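Local coordinates for protein putative lipase (Bacteroides thetaiotaomicron VPI-5482, PDB 3BZW) that is probably a lipase of the SGNH (GDSL-like) hydrolase family, thought to hydrolyse ester bonds in lipids such as lysophospholipids, at residues H22-K27 / A91-M96; W50-E55 / P243-Q248; E55-T60 / T254-L259; I163-P168 / K203-I208. All blocks are in the same frame, centred on the assembly; numbering follows the deposited sequence.

Contact 1: H22-K27 / A91-M96; sequences HPWQGK and AILVFM
The middle strand, 91-95, of the parallel sheet in this SGNH-type alpha/beta fold receives W24, whose loop leads into strand 28-33 and whose indole brings its far end against A91 and L93. Two overlapping turns present the ring: a type I turn from H22 to Q25, closed by Q25 N to H22 O (3.0 Å), and a type II turn from W24 to K27, in which G26 takes the positive phi that suits glycine. With CG anti to its carbonyl carbon (chi1 -66°), W24 directs the benzo part of the indole at the start of the strand. Its CZ3 comes within 3.5 Å of A91 CB, while the neighbouring CH2 is 3.9 Å from L93 CD2. Both methyls approach the ring obliquely. Alanine suits the first site because a single methyl admits the broad ring close to the strand; leucine, two residues on, reaches forward with one branch to meet CH2. The pyrrole end has a polar task, since NE1 donates to L262 O. The indole thus combines two chemistries: a backbone carbonyl of the C-terminal tail satisfies its buried N-H, and its hydrocarbon end packs on the strand by dispersion and exclusion of water, without hydrogen bonds across.

Contact 2: W50-E55 / P243-Q248; sequences WDFLKE and PDTKGQ
F52, Q248 and T245 carry the meeting of helix 49-57 with the first turn of helix 245-258. The phenyl group of F52 extends toward the second helix and slides its outer rim against the backbone there. CZ lies 3.9 Å from T245 CG2, which sits at the ring edge and near its plane, and CD2 is 4.1 Å from Q248 O. Farther round the ring, CE2 is 4.3 Å from Q248 CB. T245 faces two ways: CG2, anti to the backbone N, goes to the ring, whereas OG1 bonds to K47 N. Q248 meets F52 with its backbone carbonyl and CB, not with its amide, which accepts from Y49 N and donates to I36 O. D244, at the N-cap, accepts from G247 N through OD1 (2.9 Å) and fixes the helix start, just after a sequence resembling the family's DxxH motif. An alanine in place of F52 would probably open a gap beside T245 CG2 and Q248 CB and take away the apolar contact at the first turn of helix 245-258. The chemistry is divided: a hydrocarbon ring fills the interface, while the polar ends of threonine and glutamine are satisfied by backbone groups next to it.

Contact 3: E55-T60 / T254-L259; sequences EWLGIT and TLMYQL
A selenium atom beside an indole is the odd feature here: selenomethionine M256, standing where the natural protein has methionine, makes a Met-aromatic contact with W56. The two belong to helices 49-57 and 245-258, which pack together beside the parallel sheet of the SGNH fold. SE lies 5.2 Å from the centroid of the six-membered ring of W56 and 52° off its normal, an oblique approach in which the nearest ring atom, CE3, is 4.1 Å from M256 SE. CG of M256 stands anti to the backbone N (chi1 -175°), so the side chain runs outward from its helix before bending at chi3. A long, flexible, polarisable chain suits this place, because it can follow both the indole and the leucine next to it. W56 also forms a cation-pi pair with R253, one turn earlier on the second helix, so one indole serves a charge and a chalcogen. On the first helix, L57 is the last helical residue; G58 then turns the chain with positive phi, a conformation glycine takes readily. M256 also packs on I20 of a neighbouring subunit. The second apolar touch comes from the leucine branch: L57 CD1 rests 3.8 Å from M256 CG.

Contact 4: I163-P168 / K203-I208; sequences IVLLTP and KEAGNI
K203 and T167 meet where helix 195-210 passes the loop that follows strand 162-166, and the lysine can be followed outward. Its CB stands 4.9 Å from T167 CG2, too far for firm packing. The next carbon makes the contact: K203 CG lies 3.7 Å from T167 CG2, the two chains crossing obliquely. At CD the distance to T167 CG2 has already grown to 4.5 Å, and a bend at chi3 (67°) turns CE and NZ away from the methyl. NZ ends in a salt bridge with D215 OD2. Lysine fits because its greasy stem can lie on a buried methyl while its charge travels on to a carboxylate. Threonine fits for a matching reason: at chi1 51°, OG1 sits between the backbone N and the carbonyl carbon, bonding to D215 OD1 and N217 N, while CG2 is left facing the helix. The same aspartate therefore holds both polar ends. Nearer the strand, L165 CD1 reaches A205 CB at 4.4 Å, the small alanine keeping the helix close. N207 of this helix bonds with K203 and D215 of a neighbouring subunit. Helix 195-210 belongs to the beta-alpha-beta crossover from strand 162-166 to strand 213-214, an edge strand of the sheet within this chain, and packs on the sheet between them.

How the contacts relate
Contacts 2 and 3 join the same two helices, 49-57 and 245-258, with centres 10 Å apart and E55 in common. Contact 1 lies 7 Å from contact 3, centre to centre, joined through G26 N and L57 O (2.8 Å). Contact 4 is tied to contact 1 through the sheet, where V94 O meets L166 N at 2.8 Å. Contact 4 packs on one face of that sheet; on the opposite face L166 CD2 touches L255 CD1 of contact 3 (4.0 Å). Contacts 2 and 4 have centres about 22 Å apart. Segments 91-96 and 243-248 adjoin sequences resembling the family's GxND and DxxH blocks, so contacts 1 and 2 probably border the active site along the chain.

Contact 1: H22-K27 / A91-M96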
loop_
_atom_site.group_PDB
_atom_site.type_symbol
_atom_site.label_atom_id
_atom_site.label_comp_id
_atom_site.label_asym_id
_atom_site.label_seq_id
_atom_site.Cartn_x
_atom_site.Cartn_y
_atom_site.Cartn_z
ATOM N N HIS A 22 22.448 -38.638 8.791
ATOM C CA HIS A 22 21.056 -38.218 8.717
ATOM C C HIS A 22 20.344 -38.618 10.008
ATOM O O HIS A 22 20.330 -39.789 10.378
ATOM C CB HIS A 22 20.356 -38.855 7.514
ATOM C CG HIS A 22 19.013 -38.262 7.232
ATOM N ND1 HIS A 22 18.703 -37.656 6.033
ATOM C CD2 HIS A 22 17.920 -38.124 8.018
ATOM C CE1 HIS A 22 17.477 -37.168 6.095
ATOM N NE2 HIS A 22 16.979 -37.437 7.289
ATOM N N PRO A 23 19.743 -37.642 10.711
ATOM C CA PRO A 23 19.026 -37.875 11.972
ATOM C C PRO A 23 17.844 -38.843 11.934
ATOM O O PRO A 23 17.384 -39.301 12.983
ATOM C CB PRO A 23 18.612 -36.466 12.403
ATOM C CG PRO A 23 18.504 -35.722 11.102
ATOM C CD PRO A 23 19.709 -36.215 10.346
ATOM N N TRP A 24 17.346 -39.154 10.740
ATOM C CA TRP A 24 16.213 -40.068 10.614
ATOM C C TRP A 24 16.660 -41.477 10.219
ATOM O O TRP A 24 15.855 -42.404 10.163
ATOM C CB TRP A 24 15.199 -39.522 9.593
ATOM C CG TRP A 24 14.536 -38.247 10.051
ATOM C CD1 TRP A 24 15.146 -37.057 10.309
ATOM C CD2 TRP A 24 13.149 -38.064 10.372
ATOM N NE1 TRP A 24 14.231 -36.142 10.778
ATOM C CE2 TRP A 24 12.998 -36.735 10.826
ATOM C CE3 TRP A 24 12.022 -38.895 10.324
ATOM C CZ2 TRP A 24 11.762 -36.217 11.232
ATOM C CZ3 TRP A 24 10.790 -38.376 10.727
ATOM C CH2 TRP A 24 10.674 -37.051 11.175
ATOM N N GLN A 25 17.953 -41.628 9.961
ATOM C CA GLN A 25 18.524 -42.913 9.575
ATOM C C GLN A 25 18.190 -44.013 10.579
ATOM O O GLN A 25 18.444 -43.862 11.771
ATOM C CB GLN A 25 20.046 -42.783 9.453
ATOM C CG GLN A 25 20.787 -44.099 9.264
ATOM C CD GLN A 25 20.548 -44.717 7.907
ATOM O OE1 GLN A 25 20.837 -44.107 6.878
ATOM N NE2 GLN A 25 20.025 -45.940 7.895
ATOM N N GLY A 26 17.615 -45.109 10.085
ATOM C CA GLY A 26 17.273 -46.243 10.932
ATOM C C GLY A 26 16.137 -46.061 11.922
ATOM O O GLY A 26 15.877 -46.949 12.730
ATOM N N LYS A 27 15.447 -44.927 11.863
ATOM C CA LYS A 27 14.354 -44.669 12.791
ATOM C C LYS A 27 13.027 -45.290 12.362
ATOM O O LYS A 27 12.861 -45.712 11.217
ATOM C CB LYS A 27 14.173 -43.162 12.979
ATOM C CG LYS A 27 15.422 -42.447 13.481
ATOM C CD LYS A 27 15.922 -43.026 14.796
ATOM C CE LYS A 27 17.161 -42.280 15.273
ATOM N NZ LYS A 27 17.795 -42.934 16.456
ATOM N N ALA A 91 9.241 -41.091 15.405
ATOM C CA ALA A 91 8.745 -39.827 14.870
ATOM C C ALA A 91 7.430 -40.042 14.133
ATOM O O ALA A 91 7.061 -41.172 13.814
ATOM C CB ALA A 91 9.784 -39.212 13.936
ATOM N N ILE A 92 6.735 -38.946 13.858
ATOM C CA ILE A 92 5.445 -39.004 13.188
ATOM C C ILE A 92 5.281 -37.913 12.142
ATOM O O ILE A 92 5.561 -36.743 12.402
ATOM C CB ILE A 92 4.299 -38.848 14.209
ATOM C CG1 ILE A 92 4.408 -39.943 15.269
ATOM C CG2 ILE A 92 2.941 -38.907 13.504
ATOM C CD1 ILE A 92 3.390 -39.818 16.364
ATOM N N LEU A 93 4.836 -38.310 10.956
ATOM C CA LEU A 93 4.584 -37.366 9.877
ATOM C C LEU A 93 3.082 -37.343 9.615
ATOM O O LEU A 93 2.441 -38.397 9.529
ATOM C CB LEU A 93 5.313 -37.776 8.593
ATOM C CG LEU A 93 6.842 -37.796 8.589
ATOM C CD1 LEU A 93 7.326 -38.065 7.170
ATOM C CD2 LEU A 93 7.392 -36.467 9.085
ATOM N N VAL A 94 2.523 -36.143 9.503
ATOM C CA VAL A 94 1.098 -35.981 9.244
ATOM C C VAL A 94 0.962 -35.249 7.911
ATOM O O VAL A 94 1.314 -34.078 7.797
ATOM C CB VAL A 94 0.421 -35.162 10.359
ATOM C CG1 VAL A 94 -1.086 -35.139 10.144
ATOM C CG2 VAL A 94 0.762 -35.763 11.725
ATOM N N PHE A 95 0.449 -35.962 6.914
ATOM C CA PHE A 95 0.282 -35.457 5.550
ATOM C C PHE A 95 -1.221 -35.545 5.274
ATOM O O PHE A 95 -1.695 -36.529 4.716
ATOM C CB PHE A 95 1.077 -36.387 4.624
ATOM C CG PHE A 95 1.231 -35.895 3.215
ATOM C CD1 PHE A 95 1.732 -36.748 2.234
ATOM C CD2 PHE A 95 0.903 -34.592 2.864
ATOM C CE1 PHE A 95 1.903 -36.308 0.925
ATOM C CE2 PHE A 95 1.073 -34.142 1.552
ATOM C CZ PHE A 95 1.572 -35.002 0.586
HETATM N N MSE A 96 -1.960 -34.502 5.646
HETATM C CA MSE A 96 -3.416 -34.530 5.525
HETATM C C MSE A 96 -4.056 -33.180 5.200
HETATM O O MSE A 96 -3.487 -32.130 5.487
HETATM C CB MSE A 96 -3.979 -35.022 6.865
HETATM C CG MSE A 96 -5.472 -35.286 6.905
HETATM SE SE MSE A 96 -5.876 -37.039 6.247
HETATM C CE MSE A 96 -5.649 -38.036 7.904
#

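Contact 2: W50-E55 / P243-Q248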
loop_
_atom_site.group_PDB
_atom_site.type_symbol
_atom_site.label_atom_id
_atom_site.label_comp_id
_atom_site.label_asym_id
_atom_site.label_seq_id
_atom_site.Cartn_x
_atom_site.Cartn_y
_atom_site.Cartn_z
ATOM N N TRP A 50 7.072 -43.377 1.628
ATOM C CA TRP A 50 7.637 -44.018 2.810
ATOM C C TRP A 50 8.378 -45.307 2.462
ATOM O O TRP A 50 9.220 -45.780 3.229
ATOM C CB TRP A 50 6.551 -44.298 3.857
ATOM C CG TRP A 50 5.253 -44.795 3.302
ATOM C CD1 TRP A 50 4.126 -44.058 3.066
ATOM C CD2 TRP A 50 4.949 -46.131 2.900
ATOM N NE1 TRP A 50 3.137 -44.855 2.542
ATOM C CE2 TRP A 50 3.616 -46.133 2.428
ATOM C CE3 TRP A 50 5.673 -47.333 2.891
ATOM C CZ2 TRP A 50 2.991 -47.288 1.951
ATOM C CZ3 TRP A 50 5.048 -48.485 2.415
ATOM C CH2 TRP A 50 3.719 -48.451 1.952
ATOM N N ASP A 51 8.069 -45.871 1.298
ATOM C CA ASP A 51 8.722 -47.095 0.851
ATOM C C ASP A 51 10.134 -46.738 0.373
ATOM O O ASP A 51 11.083 -47.502 0.558
ATOM C CB ASP A 51 7.928 -47.724 -0.294
ATOM C CG ASP A 51 7.978 -49.237 -0.274
ATOM O OD1 ASP A 51 9.070 -49.793 -0.043
ATOM O OD2 ASP A 51 6.926 -49.870 -0.496
ATOM N N PHE A 52 10.265 -45.569 -0.245
ATOM C CA PHE A 52 11.563 -45.105 -0.719
ATOM C C PHE A 52 12.436 -44.733 0.474
ATOM O O PHE A 52 13.642 -44.988 0.475
ATOM C CB PHE A 52 11.398 -43.892 -1.633
ATOM C CG PHE A 52 10.943 -44.237 -3.019
ATOM C CD1 PHE A 52 11.819 -44.838 -3.921
ATOM C CD2 PHE A 52 9.643 -43.959 -3.426
ATOM C CE1 PHE A 52 11.410 -45.158 -5.217
ATOM C CE2 PHE A 52 9.216 -44.273 -4.722
ATOM C CZ PHE A 52 10.103 -44.873 -5.619
ATOM N N LEU A 53 11.827 -44.130 1.489
ATOM C CA LEU A 53 12.568 -43.739 2.681
ATOM C C LEU A 53 13.029 -44.980 3.437
ATOM O O LEU A 53 14.089 -44.978 4.067
ATOM C CB LEU A 53 11.703 -42.854 3.586
ATOM C CG LEU A 53 11.415 -41.449 3.047
ATOM C CD1 LEU A 53 10.488 -40.714 4.004
ATOM C CD2 LEU A 53 12.722 -40.683 2.879
ATOM N N LYS A 54 12.229 -46.039 3.371
ATOM C CA LYS A 54 12.582 -47.290 4.027
ATOM C C LYS A 54 13.865 -47.797 3.377
ATOM O O LYS A 54 14.808 -48.217 4.048
ATOM C CB LYS A 54 11.470 -48.322 3.829
ATOM C CG LYS A 54 11.705 -49.626 4.576
ATOM C CD LYS A 54 10.648 -50.675 4.247
ATOM C CE LYS A 54 10.860 -51.264 2.862
ATOM N NZ LYS A 54 9.843 -52.309 2.551
ATOM N N GLU A 55 13.881 -47.732 2.052
ATOM C CA GLU A 55 14.998 -48.172 1.226
ATOM C C GLU A 55 16.261 -47.322 1.369
ATOM O O GLU A 55 17.358 -47.852 1.547
ATOM C CB GLU A 55 14.545 -48.171 -0.237
ATOM C CG GLU A 55 15.627 -48.386 -1.280
ATOM C CD GLU A 55 15.097 -48.146 -2.688
ATOM O OE1 GLU A 55 13.965 -48.593 -2.974
ATOM O OE2 GLU A 55 15.804 -47.518 -3.505
ATOM N N PRO A 243 -0.216 -38.708 -7.016
ATOM C CA PRO A 243 1.090 -38.826 -7.664
ATOM C C PRO A 243 1.348 -40.275 -8.088
ATOM O O PRO A 243 0.837 -41.215 -7.460
ATOM C CB PRO A 243 2.057 -38.391 -6.565
ATOM C CG PRO A 243 1.244 -37.428 -5.753
ATOM C CD PRO A 243 -0.082 -38.134 -5.666
ATOM N N ASP A 244 2.114 -40.462 -9.158
ATOM C CA ASP A 244 2.457 -41.816 -9.571
ATOM C C ASP A 244 3.774 -42.113 -8.867
ATOM O O ASP A 244 4.238 -41.303 -8.059
ATOM C CB ASP A 244 2.612 -41.936 -11.094
ATOM C CG ASP A 244 3.566 -40.915 -11.685
ATOM O OD1 ASP A 244 4.379 -40.318 -10.946
ATOM O OD2 ASP A 244 3.508 -40.722 -12.923
ATOM N N THR A 245 4.374 -43.261 -9.158
ATOM C CA THR A 245 5.630 -43.624 -8.519
ATOM C C THR A 245 6.692 -42.542 -8.709
ATOM O O THR A 245 7.409 -42.198 -7.763
ATOM C CB THR A 245 6.143 -44.981 -9.057
ATOM O OG1 THR A 245 5.302 -46.031 -8.559
ATOM C CG2 THR A 245 7.582 -45.229 -8.618
ATOM N N LYS A 246 6.786 -41.994 -9.920
ATOM C CA LYS A 246 7.773 -40.950 -10.193
ATOM C C LYS A 246 7.550 -39.764 -9.251
ATOM O O LYS A 246 8.508 -39.181 -8.744
ATOM C CB LYS A 246 7.682 -40.498 -11.659
ATOM C CG LYS A 246 8.835 -39.592 -12.119
ATOM C CD LYS A 246 8.724 -39.266 -13.607
ATOM C CE LYS A 246 9.914 -38.443 -14.096
ATOM N NZ LYS A 246 11.195 -39.205 -14.014
ATOM N N GLY A 247 6.283 -39.427 -9.004
ATOM C CA GLY A 247 5.963 -38.322 -8.114
ATOM C C GLY A 247 6.262 -38.661 -6.664
ATOM O O GLY A 247 6.734 -37.815 -5.899
ATOM N N GLN A 248 5.981 -39.904 -6.289
ATOM C CA GLN A 248 6.233 -40.381 -4.930
ATOM C C GLN A 248 7.733 -40.361 -4.636
ATOM O O GLN A 248 8.150 -40.096 -3.507
ATOM C CB GLN A 248 5.702 -41.809 -4.764
ATOM C CG GLN A 248 4.182 -41.938 -4.726
ATOM C CD GLN A 248 3.574 -41.456 -3.415
ATOM O OE1 GLN A 248 4.265 -41.329 -2.404
ATOM N NE2 GLN A 248 2.271 -41.203 -3.426
#

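Contact 3: E55-T60 / T254-L259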
loop_
_atom_site.group_PDB
_atom_site.type_symbol
_atom_site.label_atom_id
_atom_site.label_comp_id
_atom_site.label_asym_id
_atom_site.label_seq_id
_atom_site.Cartn_x
_atom_site.Cartn_y
_atom_site.Cartn_z
ATOM N N GLU A 55 13.881 -47.732 2.052
ATOM C CA GLU A 55 14.998 -48.172 1.226
ATOM C C GLU A 55 16.261 -47.322 1.369
ATOM O O GLU A 55 17.358 -47.852 1.547
ATOM C CB GLU A 55 14.545 -48.171 -0.237
ATOM C CG GLU A 55 15.627 -48.386 -1.280
ATOM C CD GLU A 55 15.097 -48.146 -2.688
ATOM O OE1 GLU A 55 13.965 -48.593 -2.974
ATOM O OE2 GLU A 55 15.804 -47.518 -3.505
ATOM N N TRP A 56 16.095 -46.005 1.299
ATOM C CA TRP A 56 17.223 -45.080 1.368
ATOM C C TRP A 56 17.793 -44.794 2.750
ATOM O O TRP A 56 19.002 -44.620 2.901
ATOM C CB TRP A 56 16.846 -43.733 0.737
ATOM C CG TRP A 56 16.306 -43.798 -0.658
ATOM C CD1 TRP A 56 16.637 -44.697 -1.634
ATOM C CD2 TRP A 56 15.420 -42.852 -1.270
ATOM N NE1 TRP A 56 16.018 -44.364 -2.819
ATOM C CE2 TRP A 56 15.265 -43.235 -2.623
ATOM C CE3 TRP A 56 14.746 -41.713 -0.808
ATOM C CZ2 TRP A 56 14.464 -42.519 -3.518
ATOM C CZ3 TRP A 56 13.948 -40.999 -1.700
ATOM C CH2 TRP A 56 13.816 -41.407 -3.041
ATOM N N LEU A 57 16.926 -44.730 3.756
ATOM C CA LEU A 57 17.372 -44.416 5.108
ATOM C C LEU A 57 17.132 -45.506 6.144
ATOM O O LEU A 57 17.421 -45.311 7.325
ATOM C CB LEU A 57 16.710 -43.112 5.571
ATOM C CG LEU A 57 17.052 -41.881 4.726
ATOM C CD1 LEU A 57 16.247 -40.677 5.195
ATOM C CD2 LEU A 57 18.540 -41.599 4.833
ATOM N N GLY A 58 16.612 -46.645 5.705
ATOM C CA GLY A 58 16.352 -47.736 6.628
ATOM C C GLY A 58 15.291 -47.388 7.654
ATOM O O GLY A 58 15.340 -47.849 8.799
ATOM N N ILE A 59 14.324 -46.574 7.243
ATOM C CA ILE A 59 13.245 -46.146 8.129
ATOM C C ILE A 59 12.068 -47.120 8.106
ATOM O O ILE A 59 11.479 -47.364 7.055
ATOM C CB ILE A 59 12.746 -44.737 7.732
ATOM C CG1 ILE A 59 13.878 -43.725 7.921
ATOM C CG2 ILE A 59 11.527 -44.351 8.560
ATOM C CD1 ILE A 59 13.531 -42.318 7.457
ATOM N N THR A 60 11.732 -47.678 9.268
ATOM C CA THR A 60 10.614 -48.613 9.373
ATOM C C THR A 60 9.319 -47.808 9.357
ATOM O O THR A 60 9.107 -46.938 10.198
ATOM C CB THR A 60 10.684 -49.432 10.676
ATOM O OG1 THR A 60 11.861 -50.250 10.660
ATOM C CG2 THR A 60 9.454 -50.323 10.814
ATOM N N THR A 254 12.627 -35.296 -1.695
ATOM C CA THR A 254 12.473 -33.947 -1.156
ATOM C C THR A 254 12.436 -34.062 0.360
ATOM O O THR A 254 13.148 -33.360 1.076
ATOM C CB THR A 254 11.154 -33.305 -1.641
ATOM O OG1 THR A 254 11.209 -33.122 -3.060
ATOM C CG2 THR A 254 10.926 -31.954 -0.968
ATOM N N LEU A 255 11.605 -34.976 0.836
ATOM C CA LEU A 255 11.435 -35.215 2.263
ATOM C C LEU A 255 12.765 -35.591 2.913
ATOM O O LEU A 255 13.081 -35.143 4.016
ATOM C CB LEU A 255 10.402 -36.330 2.452
ATOM C CG LEU A 255 9.655 -36.466 3.775
ATOM C CD1 LEU A 255 9.168 -35.106 4.255
ATOM C CD2 LEU A 255 8.481 -37.423 3.567
HETATM N N MSE A 256 13.550 -36.408 2.218
HETATM C CA MSE A 256 14.835 -36.836 2.745
HETATM C C MSE A 256 15.721 -35.663 3.149
HETATM O O MSE A 256 16.282 -35.649 4.243
HETATM C CB MSE A 256 15.575 -37.697 1.723
HETATM C CG MSE A 256 16.868 -38.282 2.257
HETATM SE SE MSE A 256 17.712 -39.489 0.994
HETATM C CE MSE A 256 19.497 -38.776 1.065
ATOM N N TYR A 257 15.841 -34.671 2.276
ATOM C CA TYR A 257 16.684 -33.521 2.584
ATOM C C TYR A 257 16.021 -32.456 3.448
ATOM O O TYR A 257 16.703 -31.716 4.153
ATOM C CB TYR A 257 17.228 -32.929 1.285
ATOM C CG TYR A 257 18.213 -33.875 0.645
ATOM C CD1 TYR A 257 19.515 -33.983 1.133
ATOM C CD2 TYR A 257 17.818 -34.736 -0.379
ATOM C CE1 TYR A 257 20.398 -34.931 0.620
ATOM C CE2 TYR A 257 18.690 -35.687 -0.892
ATOM C CZ TYR A 257 19.974 -35.781 -0.390
ATOM O OH TYR A 257 20.828 -36.733 -0.884
ATOM N N GLN A 258 14.695 -32.384 3.402
ATOM C CA GLN A 258 13.966 -31.419 4.219
ATOM C C GLN A 258 13.993 -31.858 5.686
ATOM O O GLN A 258 14.017 -31.025 6.593
ATOM C CB GLN A 258 12.514 -31.311 3.743
ATOM C CG GLN A 258 12.332 -30.584 2.420
ATOM C CD GLN A 258 12.467 -29.075 2.554
ATOM O OE1 GLN A 258 11.703 -28.435 3.279
ATOM N NE2 GLN A 258 13.437 -28.499 1.850
ATOM N N LEU A 259 13.986 -33.170 5.912
ATOM C CA LEU A 259 14.005 -33.726 7.265
ATOM C C LEU A 259 15.383 -33.662 7.917
ATOM O O LEU A 259 15.530 -33.911 9.118
ATOM C CB LEU A 259 13.523 -35.179 7.239
ATOM C CG LEU A 259 12.030 -35.401 6.978
ATOM C CD1 LEU A 259 11.737 -36.890 6.916
ATOM C CD2 LEU A 259 11.214 -34.748 8.081
#

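Contact 4: I163-P168 / K203-I208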
loop_
_atom_site.group_PDB
_atom_site.type_symbol
_atom_site.label_atom_id
_atom_site.label_comp_id
_atom_site.label_asym_id
_atom_site.label_seq_id
_atom_site.Cartn_x
_atom_site.Cartn_y
_atom_site.Cartn_z
ATOM N N ILE A 163 7.222 -34.680 15.894
ATOM C CA ILE A 163 6.006 -34.756 15.085
ATOM C C ILE A 163 6.033 -33.616 14.070
ATOM O O ILE A 163 6.149 -32.446 14.442
ATOM C CB ILE A 163 4.739 -34.628 15.959
ATOM C CG1 ILE A 163 4.800 -35.625 17.121
ATOM C CG2 ILE A 163 3.501 -34.894 15.115
ATOM C CD1 ILE A 163 3.663 -35.468 18.124
ATOM N N VAL A 164 5.914 -33.956 12.790
ATOM C CA VAL A 164 5.985 -32.949 11.736
ATOM C C VAL A 164 4.764 -32.957 10.821
ATOM O O VAL A 164 4.253 -34.020 10.465
ATOM C CB VAL A 164 7.244 -33.179 10.876
ATOM C CG1 VAL A 164 7.492 -31.977 9.970
ATOM C CG2 VAL A 164 8.442 -33.448 11.777
ATOM N N LEU A 165 4.303 -31.765 10.443
ATOM C CA LEU A 165 3.152 -31.639 9.554
ATOM C C LEU A 165 3.618 -31.324 8.137
ATOM O O LEU A 165 4.562 -30.561 7.946
ATOM C CB LEU A 165 2.230 -30.509 10.015
ATOM C CG LEU A 165 1.732 -30.524 11.458
ATOM C CD1 LEU A 165 0.741 -29.385 11.654
ATOM C CD2 LEU A 165 1.083 -31.865 11.761
ATOM N N LEU A 166 2.949 -31.912 7.152
ATOM C CA LEU A 166 3.278 -31.663 5.753
ATOM C C LEU A 166 2.052 -31.027 5.103
ATOM O O LEU A 166 0.928 -31.494 5.297
ATOM C CB LEU A 166 3.608 -32.972 5.027
ATOM C CG LEU A 166 4.703 -33.880 5.594
ATOM C CD1 LEU A 166 4.888 -35.076 4.663
ATOM C CD2 LEU A 166 6.000 -33.112 5.736
ATOM N N THR A 167 2.266 -29.964 4.337
ATOM C CA THR A 167 1.159 -29.305 3.662
ATOM C C THR A 167 0.736 -30.116 2.437
ATOM O O THR A 167 1.551 -30.795 1.812
ATOM C CB THR A 167 1.528 -27.870 3.205
ATOM O OG1 THR A 167 2.758 -27.893 2.471
ATOM C CG2 THR A 167 1.668 -26.946 4.411
ATOM N N PRO A 168 -0.556 -30.056 2.086
ATOM C CA PRO A 168 -1.116 -30.775 0.938
ATOM C C PRO A 168 -0.452 -30.353 -0.375
ATOM O O PRO A 168 -0.008 -29.210 -0.517
ATOM C CB PRO A 168 -2.594 -30.393 0.979
ATOM C CG PRO A 168 -2.845 -30.133 2.445
ATOM C CD PRO A 168 -1.611 -29.358 2.840
ATOM N N LYS A 203 0.221 -24.370 7.703
ATOM C CA LYS A 203 1.431 -23.574 7.918
ATOM C C LYS A 203 1.299 -22.721 9.178
ATOM O O LYS A 203 2.240 -22.610 9.965
ATOM C CB LYS A 203 1.703 -22.670 6.713
ATOM C CG LYS A 203 1.956 -23.431 5.420
ATOM C CD LYS A 203 2.344 -22.508 4.271
ATOM C CE LYS A 203 3.704 -21.870 4.507
ATOM N NZ LYS A 203 4.181 -21.128 3.310
ATOM N N GLU A 204 0.127 -22.119 9.360
ATOM C CA GLU A 204 -0.132 -21.270 10.523
ATOM C C GLU A 204 -0.117 -22.047 11.834
ATOM O O GLU A 204 0.232 -21.503 12.885
ATOM C CB GLU A 204 -1.481 -20.574 10.362
ATOM C CG GLU A 204 -1.458 -19.448 9.346
ATOM C CD GLU A 204 -2.826 -19.153 8.772
ATOM O OE1 GLU A 204 -3.826 -19.319 9.498
ATOM O OE2 GLU A 204 -2.896 -18.743 7.594
ATOM N N ALA A 205 -0.503 -23.315 11.773
ATOM C CA ALA A 205 -0.534 -24.150 12.971
ATOM C C ALA A 205 0.852 -24.296 13.599
ATOM O O ALA A 205 0.969 -24.552 14.796
ATOM C CB ALA A 205 -1.113 -25.527 12.640
ATOM N N GLY A 206 1.897 -24.132 12.793
ATOM C CA GLY A 206 3.251 -24.246 13.308
ATOM C C GLY A 206 3.485 -23.366 14.528
ATOM O O GLY A 206 3.961 -23.845 15.558
ATOM N N ASN A 207 3.157 -22.081 14.416
ATOM C CA ASN A 207 3.328 -21.146 15.528
ATOM C C ASN A 207 2.182 -21.235 16.526
ATOM O O ASN A 207 2.390 -21.106 17.732
ATOM C CB ASN A 207 3.433 -19.705 15.013
ATOM C CG ASN A 207 4.771 -19.412 14.370
ATOM O OD1 ASN A 207 4.835 -18.861 13.273
ATOM N ND2 ASN A 207 5.852 -19.766 15.060
ATOM N N ILE A 208 0.970 -21.444 16.028
ATOM C CA ILE A 208 -0.182 -21.538 16.912
ATOM C C ILE A 208 -0.033 -22.679 17.917
ATOM O O ILE A 208 -0.335 -22.513 19.105
ATOM C CB ILE A 208 -1.485 -21.754 16.116
ATOM C CG1 ILE A 208 -1.785 -20.515 15.268
ATOM C CG2 ILE A 208 -2.641 -22.044 17.078
ATOM C CD1 ILE A 208 -2.945 -20.690 14.305
#